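Local coordinates for cycloalternan-forming enzyme (Listeria monocytogenes serovar 1/2a, PDB 5F7U), which is a multidomain carbohydrate-active enzyme of glycoside hydrolase family 31, built round a TIM-barrel domain and carrying a family 6 carbohydrate-binding module, at residues D16-Q21 and Y270-Y275; S303-Q308 and G555-N560; G254-T259 and E282-A287. The protein carries 1 engineered substitution. One frame throughout, in Å; residues are numbered along the deposited sequence.

Contact 1: residues D16-Q21 and Y270-Y275; sequences DLYTVQ and YVYNEY. With GLC (alpha-D-glucopyranose), chain F.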
loop_
_atom_site.group_PDB
_atom_site.type_symbol
_atom_site.label_atom_id
_atom_site.label_comp_id
_atom_site.label_asym_id
_atom_site.label_seq_id
_atom_site.Cartn_x
_atom_site.Cartn_y
_atom_site.Cartn_z
ATOM N N ASP A 16 5.964 -20.805 17.131
ATOM C CA ASP A 16 5.206 -20.438 15.936
ATOM C C ASP A 16 3.780 -20.069 16.355
ATOM O O ASP A 16 3.199 -20.734 17.231
ATOM C CB ASP A 16 5.221 -21.595 14.934
ATOM C CG ASP A 16 4.707 -21.178 13.576
ATOM O OD1 ASP A 16 5.474 -20.663 12.739
ATOM O OD2 ASP A 16 3.511 -21.353 13.341
ATOM N N LEU A 17 3.229 -19.004 15.769
ATOM C CA LEU A 17 1.852 -18.602 16.103
ATOM C C LEU A 17 0.829 -19.637 15.634
ATOM O O LEU A 17 -0.209 -19.807 16.266
ATOM C CB LEU A 17 1.484 -17.244 15.480
ATOM C CG LEU A 17 0.151 -16.589 15.883
ATOM C CD1 LEU A 17 0.096 -16.332 17.390
ATOM C CD2 LEU A 17 -0.078 -15.313 15.095
ATOM N N TYR A 18 1.111 -20.283 14.510
ATOM C CA TYR A 18 0.079 -21.027 13.781
ATOM C C TYR A 18 0.140 -22.519 14.034
ATOM O O TYR A 18 -0.875 -23.219 13.858
ATOM C CB TYR A 18 0.188 -20.735 12.285
ATOM C CG TYR A 18 -0.012 -19.263 11.945
ATOM C CD1 TYR A 18 -1.221 -18.608 12.234
ATOM C CD2 TYR A 18 1.007 -18.528 11.316
ATOM C CE1 TYR A 18 -1.404 -17.263 11.924
ATOM C CE2 TYR A 18 0.828 -17.193 10.988
ATOM C CZ TYR A 18 -0.368 -16.563 11.309
ATOM O OH TYR A 18 -0.545 -15.252 11.003
ATOM N N THR A 19 1.310 -23.008 14.428
ATOM C CA THR A 19 1.520 -24.458 14.602
ATOM C C THR A 19 2.271 -24.753 15.894
ATOM O O THR A 19 2.836 -23.850 16.519
ATOM C CB THR A 19 2.309 -25.118 13.444
ATOM O OG1 THR A 19 3.658 -24.633 13.409
ATOM C CG2 THR A 19 1.665 -24.879 12.080
ATOM N N VAL A 20 2.277 -26.023 16.294
ATOM C CA VAL A 20 3.112 -26.429 17.426
ATOM C C VAL A 20 4.056 -27.518 16.966
ATOM O O VAL A 20 3.720 -28.292 16.056
ATOM C CB VAL A 20 2.293 -26.919 18.661
ATOM C CG1 VAL A 20 1.356 -25.814 19.171
ATOM C CG2 VAL A 20 1.527 -28.218 18.352
ATOM N N GLN A 21 5.239 -27.558 17.582
ATOM C CA GLN A 21 6.098 -28.737 17.546
ATOM C C GLN A 21 5.474 -29.816 18.442
ATOM O O GLN A 21 4.667 -29.489 19.311
ATOM C CB GLN A 21 7.518 -28.368 17.993
ATOM C CG GLN A 21 8.182 -27.377 17.025
ATOM C CD GLN A 21 8.316 -27.940 15.621
ATOM O OE1 GLN A 21 7.587 -27.544 14.699
ATOM N NE2 GLN A 21 9.220 -28.898 15.457
ATOM N N TYR A 270 1.757 -10.210 12.961
ATOM C CA TYR A 270 2.721 -11.305 12.971
ATOM C C TYR A 270 3.204 -11.494 11.547
ATOM O O TYR A 270 2.429 -11.913 10.668
ATOM C CB TYR A 270 2.010 -12.586 13.436
ATOM C CG TYR A 270 2.918 -13.768 13.687
ATOM C CD1 TYR A 270 3.688 -13.853 14.871
ATOM C CD2 TYR A 270 2.959 -14.843 12.784
ATOM C CE1 TYR A 270 4.494 -14.959 15.126
ATOM C CE2 TYR A 270 3.756 -15.949 13.032
ATOM C CZ TYR A 270 4.520 -16.003 14.191
ATOM O OH TYR A 270 5.296 -17.120 14.417
ATOM N N VAL A 271 4.478 -11.221 11.314
ATOM C CA VAL A 271 5.031 -11.415 9.968
ATOM C C VAL A 271 5.166 -12.910 9.674
ATOM O O VAL A 271 5.549 -13.701 10.550
ATOM C CB VAL A 271 6.385 -10.687 9.755
ATOM C CG1 VAL A 271 6.229 -9.170 9.964
ATOM C CG2 VAL A 271 7.509 -11.269 10.617
ATOM N N TYR A 272 4.842 -13.294 8.442
ATOM C CA TYR A 272 4.901 -14.700 8.081
ATOM C C TYR A 272 5.094 -14.849 6.588
ATOM O O TYR A 272 4.565 -14.051 5.813
ATOM C CB TYR A 272 3.635 -15.433 8.559
ATOM C CG TYR A 272 3.782 -16.928 8.594
ATOM C CD1 TYR A 272 4.331 -17.583 9.711
ATOM C CD2 TYR A 272 3.360 -17.686 7.519
ATOM C CE1 TYR A 272 4.454 -18.978 9.725
ATOM C CE2 TYR A 272 3.489 -19.057 7.509
ATOM C CZ TYR A 272 4.027 -19.695 8.603
ATOM O OH TYR A 272 4.111 -21.071 8.506
ATOM N N ASN A 273 5.893 -15.843 6.203
ATOM C CA ASN A 273 6.070 -16.172 4.788
ATOM C C ASN A 273 5.045 -17.245 4.365
ATOM O O ASN A 273 5.295 -18.454 4.529
ATOM C CB ASN A 273 7.531 -16.614 4.507
ATOM C CG ASN A 273 7.712 -17.149 3.082
ATOM O OD1 ASN A 273 6.891 -16.886 2.222
ATOM N ND2 ASN A 273 8.773 -17.922 2.846
ATOM N N GLU A 274 3.890 -16.793 3.846
ATOM C CA GLU A 274 2.808 -17.697 3.395
ATOM C C GLU A 274 2.720 -17.661 1.882
ATOM O O GLU A 274 2.376 -16.638 1.307
ATOM C CB GLU A 274 1.439 -17.308 4.003
ATOM C CG GLU A 274 0.300 -18.289 3.652
ATOM C CD GLU A 274 0.513 -19.687 4.248
ATOM O OE1 GLU A 274 1.258 -19.819 5.238
ATOM O OE2 GLU A 274 -0.044 -20.668 3.707
ATOM N N TYR A 275 3.048 -18.787 1.255
ATOM C CA TYR A 275 3.109 -18.869 -0.211
ATOM C C TYR A 275 1.709 -19.046 -0.811
ATOM O O TYR A 275 0.998 -19.986 -0.438
ATOM C CB TYR A 275 4.018 -20.047 -0.540
ATOM C CG TYR A 275 4.235 -20.355 -2.000
ATOM C CD1 TYR A 275 5.073 -19.555 -2.788
ATOM C CD2 TYR A 275 3.653 -21.488 -2.578
ATOM C CE1 TYR A 275 5.290 -19.861 -4.138
ATOM C CE2 TYR A 275 3.867 -21.806 -3.914
ATOM C CZ TYR A 275 4.695 -20.990 -4.685
ATOM O OH TYR A 275 4.899 -21.301 -6.027
HETATM C C1 GLC F . 9.364 -20.676 -1.478
HETATM C C2 GLC F . 9.901 -19.550 -0.586
HETATM C C3 GLC F . 9.639 -18.168 -1.200
HETATM C C4 GLC F . 10.268 -18.061 -2.595
HETATM C C5 GLC F . 9.714 -19.231 -3.440
HETATM C C6 GLC F . 10.323 -19.322 -4.832
HETATM O O1 GLC F . 7.930 -20.691 -1.449
HETATM O O2 GLC F . 9.274 -19.631 0.694
HETATM O O3 GLC F . 10.130 -17.160 -0.318
HETATM O O4 GLC F . 9.923 -16.816 -3.247
HETATM O O5 GLC F . 9.834 -20.537 -2.833
HETATM O O6 GLC F . 9.291 -18.850 -5.693
HETATM O O HOH W 1 3.293 -22.369 10.680
HETATM O O HOH W 2 0.709 -13.557 9.233
#

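Contact 2: residues S303-Q308 and G555-N560; sequences SDFHSQ and GQEMRN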
loop_
_atom_site.group_PDB
_atom_site.type_symbol
_atom_site.label_atom_id
_atom_site.label_comp_id
_atom_site.label_asym_id
_atom_site.label_seq_id
_atom_site.Cartn_x
_atom_site.Cartn_y
_atom_site.Cartn_z
ATOM N N SER A 303 4.671 -1.225 19.786
ATOM C CA SER A 303 5.442 -2.376 20.259
ATOM C C SER A 303 5.707 -3.302 19.097
ATOM O O SER A 303 4.853 -3.474 18.234
ATOM C CB SER A 303 4.628 -3.173 21.288
ATOM O OG SER A 303 5.409 -4.261 21.785
ATOM N N ASP A 304 6.873 -3.935 19.120
ATOM C CA ASP A 304 7.201 -4.944 18.124
ATOM C C ASP A 304 6.724 -6.336 18.511
ATOM O O ASP A 304 6.779 -7.236 17.676
ATOM C CB ASP A 304 8.718 -4.956 17.858
ATOM C CG ASP A 304 9.185 -3.703 17.127
ATOM O OD1 ASP A 304 8.371 -3.136 16.373
ATOM O OD2 ASP A 304 10.359 -3.317 17.311
ATOM N N PHE A 305 6.247 -6.522 19.751
ATOM C CA PHE A 305 5.686 -7.838 20.127
ATOM C C PHE A 305 4.438 -8.146 19.298
ATOM O O PHE A 305 3.763 -7.238 18.822
ATOM C CB PHE A 305 5.313 -7.885 21.611
ATOM C CG PHE A 305 6.498 -7.965 22.548
ATOM C CD1 PHE A 305 7.146 -9.173 22.779
ATOM C CD2 PHE A 305 6.931 -6.834 23.244
ATOM C CE1 PHE A 305 8.232 -9.243 23.656
ATOM C CE2 PHE A 305 8.002 -6.903 24.137
ATOM C CZ PHE A 305 8.670 -8.106 24.334
ATOM N N HIS A 306 4.156 -9.435 19.115
ATOM C CA HIS A 306 2.891 -9.843 18.499
ATOM C C HIS A 306 1.691 -9.248 19.256
ATOM O O HIS A 306 1.655 -9.235 20.491
ATOM C CB HIS A 306 2.799 -11.366 18.485
ATOM C CG HIS A 306 1.410 -11.877 18.278
ATOM N ND1 HIS A 306 0.669 -12.436 19.295
ATOM C CD2 HIS A 306 0.621 -11.897 17.177
ATOM C CE1 HIS A 306 -0.516 -12.788 18.826
ATOM N NE2 HIS A 306 -0.570 -12.474 17.543
ATOM N N SER A 307 0.726 -8.750 18.496
ATOM C CA SER A 307 -0.554 -8.327 19.044
ATOM C C SER A 307 -1.680 -8.957 18.210
ATOM O O SER A 307 -1.487 -9.323 17.022
ATOM C CB SER A 307 -0.682 -6.795 19.052
ATOM O OG SER A 307 -0.431 -6.239 17.760
ATOM N N GLN A 308 -2.832 -9.108 18.852
ATOM C CA GLN A 308 -4.064 -9.500 18.169
ATOM C C GLN A 308 -5.096 -8.398 18.322
ATOM O O GLN A 308 -5.397 -7.983 19.446
ATOM C CB GLN A 308 -4.595 -10.827 18.731
ATOM C CG GLN A 308 -5.793 -11.385 17.960
ATOM C CD GLN A 308 -6.404 -12.581 18.654
ATOM O OE1 GLN A 308 -6.959 -12.465 19.729
ATOM N NE2 GLN A 308 -6.295 -13.733 18.035
ATOM N N GLY A 555 13.313 -13.412 20.892
ATOM C CA GLY A 555 12.590 -13.779 19.666
ATOM C C GLY A 555 11.173 -13.254 19.580
ATOM O O GLY A 555 10.700 -12.970 18.480
ATOM N N GLN A 556 10.475 -13.147 20.708
ATOM C CA GLN A 556 9.108 -12.609 20.677
ATOM C C GLN A 556 9.081 -11.167 20.221
ATOM O O GLN A 556 8.218 -10.777 19.438
ATOM C CB GLN A 556 8.451 -12.695 22.045
ATOM C CG GLN A 556 8.035 -14.103 22.395
ATOM C CD GLN A 556 7.674 -14.194 23.854
ATOM O OE1 GLN A 556 8.554 -14.206 24.711
ATOM N NE2 GLN A 556 6.384 -14.241 24.149
ATOM N N GLU A 557 10.016 -10.385 20.735
ATOM C CA GLU A 557 10.061 -8.964 20.427
ATOM C C GLU A 557 10.618 -8.721 19.032
ATOM O O GLU A 557 10.218 -7.779 18.340
ATOM C CB GLU A 557 10.914 -8.230 21.462
ATOM C CG GLU A 557 10.614 -6.737 21.469
ATOM C CD GLU A 557 11.183 -6.010 22.658
ATOM O OE1 GLU A 557 11.934 -6.602 23.454
ATOM O OE2 GLU A 557 10.869 -4.806 22.784
ATOM N N MET A 558 11.543 -9.575 18.621
ATOM C CA MET A 558 12.304 -9.330 17.405
ATOM C C MET A 558 11.715 -9.912 16.140
ATOM O O MET A 558 12.091 -9.450 15.059
ATOM C CB MET A 558 13.750 -9.800 17.569
ATOM C CG MET A 558 14.632 -8.789 18.294
ATOM S SD MET A 558 14.807 -7.207 17.439
ATOM C CE MET A 558 15.516 -7.689 15.855
ATOM N N ARG A 559 10.817 -10.895 16.242
ATOM C CA ARG A 559 10.286 -11.498 15.010
ATOM C C ARG A 559 9.752 -10.449 14.006
ATOM O O ARG A 559 10.155 -10.468 12.827
ATOM C CB ARG A 559 9.235 -12.582 15.251
ATOM C CG ARG A 559 8.742 -13.114 13.906
ATOM C CD ARG A 559 7.845 -14.297 14.040
ATOM N NE ARG A 559 7.322 -14.703 12.732
ATOM C CZ ARG A 559 7.873 -15.597 11.921
ATOM N NH1 ARG A 559 9.035 -16.213 12.226
ATOM N NH2 ARG A 559 7.256 -15.875 10.769
ATOM N N ASN A 560 8.878 -9.538 14.451
ATOM C CA ASN A 560 8.295 -8.566 13.526
ATOM C C ASN A 560 9.298 -7.493 13.091
ATOM O O ASN A 560 9.229 -6.976 11.967
ATOM C CB ASN A 560 7.048 -7.902 14.120
ATOM C CG ASN A 560 5.879 -8.879 14.273
ATOM O OD1 ASN A 560 5.870 -9.972 13.689
ATOM N ND2 ASN A 560 4.870 -8.473 15.037
HETATM O O HOH W 3 4.323 -5.647 15.845
HETATM O O HOH W 4 7.588 -9.676 17.013
HETATM O O HOH W 5 8.987 -3.338 20.967
HETATM O O HOH W 6 5.706 -11.542 20.244
#

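Contact 3: residues G254-T259 and E282-A287; sequences GERYDT and ERTYLA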
loop_
_atom_site.group_PDB
_atom_site.type_symbol
_atom_site.label_atom_id
_atom_site.label_comp_id
_atom_site.label_asym_id
_atom_site.label_seq_id
_atom_site.Cartn_x
_atom_site.Cartn_y
_atom_site.Cartn_z
ATOM N N GLY A 254 -1.226 -3.040 8.309
ATOM C CA GLY A 254 -0.192 -3.549 7.411
ATOM C C GLY A 254 -0.764 -3.935 6.065
ATOM O O GLY A 254 -1.660 -3.260 5.544
ATOM N N GLU A 255 -0.210 -4.988 5.482
ATOM C CA GLU A 255 -0.590 -5.433 4.148
ATOM C C GLU A 255 -1.495 -6.664 4.330
ATOM O O GLU A 255 -1.069 -7.682 4.894
ATOM C CB GLU A 255 0.671 -5.756 3.361
ATOM C CG GLU A 255 0.393 -6.256 1.952
ATOM C CD GLU A 255 1.678 -6.578 1.217
ATOM O OE1 GLU A 255 2.609 -7.092 1.887
ATOM O OE2 GLU A 255 1.751 -6.306 0.003
ATOM N N ARG A 256 -2.755 -6.542 3.922
ATOM C CA ARG A 256 -3.752 -7.590 4.188
ATOM C C ARG A 256 -4.392 -8.025 2.879
ATOM O O ARG A 256 -4.720 -7.185 2.037
ATOM C CB ARG A 256 -4.809 -7.075 5.184
ATOM C CG ARG A 256 -4.226 -6.629 6.538
ATOM C CD ARG A 256 -3.708 -7.839 7.305
ATOM N NE ARG A 256 -2.885 -7.491 8.455
ATOM C CZ ARG A 256 -2.432 -8.369 9.332
ATOM N NH1 ARG A 256 -2.766 -9.663 9.237
ATOM N NH2 ARG A 256 -1.675 -7.952 10.336
ATOM N N TYR A 257 -4.569 -9.340 2.718
ATOM C CA TYR A 257 -4.945 -9.930 1.426
ATOM C C TYR A 257 -6.396 -10.378 1.370
ATOM O O TYR A 257 -6.930 -10.676 0.274
ATOM C CB TYR A 257 -4.029 -11.145 1.146
ATOM C CG TYR A 257 -2.571 -10.787 0.943
ATOM C CD1 TYR A 257 -1.743 -10.453 2.041
ATOM C CD2 TYR A 257 -2.010 -10.805 -0.333
ATOM C CE1 TYR A 257 -0.391 -10.137 1.865
ATOM C CE2 TYR A 257 -0.659 -10.485 -0.531
ATOM C CZ TYR A 257 0.137 -10.156 0.580
ATOM O OH TYR A 257 1.458 -9.854 0.412
ATOM N N ASP A 258 -7.017 -10.474 2.554
ATOM C CA ASP A 258 -8.351 -11.031 2.683
ATOM C C ASP A 258 -9.477 -10.017 2.493
ATOM O O ASP A 258 -10.479 -10.325 1.832
ATOM C CB ASP A 258 -8.507 -11.817 4.013
ATOM C CG ASP A 258 -8.133 -11.016 5.283
ATOM O OD1 ASP A 258 -7.563 -9.904 5.225
ATOM O OD2 ASP A 258 -8.435 -11.546 6.392
ATOM N N THR A 259 -9.296 -8.836 3.077
ATOM C CA THR A 259 -10.292 -7.779 3.064
ATOM C C THR A 259 -9.605 -6.450 3.359
ATOM O O THR A 259 -8.572 -6.427 4.011
ATOM C CB THR A 259 -11.419 -8.042 4.083
ATOM O OG1 THR A 259 -12.398 -6.994 3.990
ATOM C CG2 THR A 259 -10.867 -8.170 5.518
ATOM N N GLU A 282 -5.304 -15.671 5.896
ATOM C CA GLU A 282 -5.300 -14.356 6.570
ATOM C C GLU A 282 -3.915 -14.066 7.137
ATOM O O GLU A 282 -3.771 -13.534 8.248
ATOM C CB GLU A 282 -6.415 -14.274 7.646
ATOM C CG GLU A 282 -7.743 -14.809 7.120
ATOM C CD GLU A 282 -8.935 -14.537 8.013
ATOM O OE1 GLU A 282 -8.773 -14.124 9.181
ATOM O OE2 GLU A 282 -10.062 -14.767 7.533
ATOM N N ARG A 283 -2.885 -14.434 6.368
ATOM C CA ARG A 283 -1.493 -14.195 6.783
ATOM C C ARG A 283 -0.860 -13.101 5.924
ATOM O O ARG A 283 -1.438 -12.694 4.907
ATOM C CB ARG A 283 -0.687 -15.487 6.743
ATOM C CG ARG A 283 -1.238 -16.513 7.736
ATOM C CD ARG A 283 -0.548 -17.844 7.599
ATOM N NE ARG A 283 -1.236 -18.831 8.428
ATOM C CZ ARG A 283 -0.851 -20.089 8.574
ATOM N NH1 ARG A 283 0.241 -20.547 7.932
ATOM N NH2 ARG A 283 -1.579 -20.900 9.360
ATOM N N THR A 284 0.298 -12.610 6.357
ATOM C CA THR A 284 0.993 -11.544 5.645
ATOM C C THR A 284 2.470 -11.468 5.989
ATOM O O THR A 284 2.889 -11.837 7.106
ATOM C CB THR A 284 0.358 -10.161 5.876
ATOM O OG1 THR A 284 1.036 -9.190 5.054
ATOM C CG2 THR A 284 0.414 -9.715 7.373
ATOM N N TYR A 285 3.229 -10.966 5.019
ATOM C CA TYR A 285 4.655 -10.716 5.184
ATOM C C TYR A 285 4.912 -9.410 5.914
ATOM O O TYR A 285 6.012 -9.181 6.402
ATOM C CB TYR A 285 5.307 -10.544 3.815
ATOM C CG TYR A 285 5.008 -11.601 2.781
ATOM C CD1 TYR A 285 5.771 -12.778 2.721
ATOM C CD2 TYR A 285 3.999 -11.387 1.808
ATOM C CE1 TYR A 285 5.537 -13.731 1.738
ATOM C CE2 TYR A 285 3.758 -12.340 0.824
ATOM C CZ TYR A 285 4.523 -13.501 0.809
ATOM O OH TYR A 285 4.280 -14.409 -0.158
ATOM N N LEU A 286 3.915 -8.528 5.938
ATOM C CA LEU A 286 4.144 -7.143 6.360
ATOM C C LEU A 286 2.979 -6.763 7.267
ATOM O O LEU A 286 1.881 -6.486 6.799
ATOM C CB LEU A 286 4.250 -6.232 5.114
ATOM C CG LEU A 286 4.964 -4.878 5.270
ATOM C CD1 LEU A 286 5.017 -4.223 3.888
ATOM C CD2 LEU A 286 4.257 -3.975 6.265
ATOM N N ALA A 287 3.241 -6.797 8.574
ATOM C CA ALA A 287 2.191 -6.660 9.600
ATOM C C ALA A 287 2.512 -5.455 10.442
ATOM O O ALA A 287 3.628 -5.329 10.948
ATOM C CB ALA A 287 2.150 -7.905 10.479
HETATM O O HOH W 7 -4.773 -10.960 7.554
HETATM O O HOH W 8 -3.910 -11.202 4.842
#

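Contact 1: residues D16-Q21 and Y270-Y275
The ring of Y18 stands almost perpendicular to those of Y270 and Y272. Y18 points the CD2-CE2 edge of its ring at the face of Y272, a T-shaped pair with planes 89° apart and CE2 3.7 Å from Y272 CD1. Y270, in turn, brings its own edge to the face of Y18 in an offset edge-to-face pair, its CD2 lying 3.6 Å from Y18 CE2. One face of Y270 is taken by L17, whose CB makes a CH-pi contact 3.6 Å from the centroid of the Y270 ring while CD2 of L17 lies beside CG of Y270. The cluster joins the N-terminal E-set-like region to the galactose mutarotase-like domain, whose 270-275 loop runs on to N273 and Y275 in a glycan pocket. Tyrosine suits these places because its hydroxyl can bond at the rim: Y270 OH accepts L17 N-H at 3.1 Å (156°). D16 shapes the other loop: OD2 receives Y18 N at 2.9 Å, an Asx turn, and T19 N at 3.0 Å, an Asx motif, while OD1 goes to W543 NE1. One water links D16 OD2 to Y272 OH; a second links Y18 OH to Y270 O. R283 makes cation-pi contacts with both Y18 and Y272.

Contact 2: residues S303-Q308 and G555-N560
The 303-306 loop comes side-on to the first turns of helix 555-577, with the CA atoms of F305 and E557 just 4.5 Å apart. The loop leads into strand 307-311 of the galactose mutarotase-like domain, whereas the helix follows strand 534-536 of the TIM barrel, so this is an interdomain seam. F305 supplies its flat surface: with CG anti to the carbonyl carbon (chi1 -73°), the ring presents one face to E557, whose CG lies 3.9 Å from the ring centroid in a CH-pi contact. Beyond CG the E557 chain is extended, and its carboxylate is nearly parallel to the ring, the planes 15° apart; an aliphatic stem with a flat end suits covering a phenyl group. L323 and D326 of strand 318-327 also touch F305. An ST turn sets up the loop, S303 OG accepting F305 N-H at 3.2 Å. D304 packs its CB 3.2 Å from E557 O and sends OD2 into a salt bridge with R561, which probably eases the nearness of the D304 and E557 carboxylates. N560 bonds OD1 to V271 N and ND2 to T269 O, and ND2 also gives to a water that reaches S303 O. Another water donates to D304 O and to Q556 O, 2.7 Å each, and accepts N560 N-H at 2.9 Å, thereby standing between the helical i and i+4 partners Q556 O and N560 N.

Contact 3: residues G254-T259 and E282-A287
Where strands 250-254 and 287-293 of the galactose mutarotase-like domain meet, G254 and A287 form an antiparallel non-hydrogen-bonded pair, and the chains beyond it stay together as loops. At phi 91° a CB on G254 would press on the preceding carbonyl O, and here it would also run into L286 O and A287 CA, so glycine fits this tight spot. Next to it, E255 N-H gives a nearly straight bond to L286 O, 2.9 Å long. T284 is the central polar side chain. With OG1 anti to the backbone N, it donates to E255 O at 2.6 Å, on a lone pair in the carbonyl plane, and accepts L286 N-H at 3.1 Å, closing an ST turn; one small hydroxyl thus pins both loops. Its methyl CG2 sits 3.6 Å above the centre of the R256 guanidinium plane. The R256 chain bends at chi2 to lie there, while a water in the guanidinium plane joins NH1 to E282 O, the latter bond weak. Another water links Y257 N to R283 O. Y257 brings its hydroxyl to the ring edge of Y285, OH lying 3.3 Å from Y285 CD2. Farther along, the carboxylates of D258 and E282 come close, OD2 and OE2 3.8 Å apart. Outside the pair, R256 bonds NE to F253 O and NH2 to E268 O, Y257 OH bonds to S600 O, and K265, in a salt bridge with E282, probably offsets the repulsion from D258. E282 itself is the positive-phi residue of a Schellman motif ending helix 278-281. Helix 607-622 of the TIM-barrel domain packs against the 254-259 side, with A616 touching E255 and Y257 and S619 OG bonded to R256 N, and E255 OE2 reaches W628 on barrel strand 628-631.

In the fold
All three contacts involve the galactose mutarotase-like domain: contact 1 joins it to the N-terminal region, contact 2 to the TIM-barrel domain, and contact 3 lies within it, backed by the barrel. The centre of contact 1 is about 13 Å from those of contacts 2 and 3, which are themselves about 16 Å apart and do not touch. Loop 270-275 is the hub. V271 bonds through its backbone to R559 and N560 of helix 555-577, while Y272 N pairs with T284 O and E274 bridges to R283. Along the chain contacts 1 and 3 interleave, and both close before contact 2 opens. Touching the N-terminal region, helix 555-577 and loop 282-287, the loop bearing N273 and Y275 of a glycan pocket is braced from several domains.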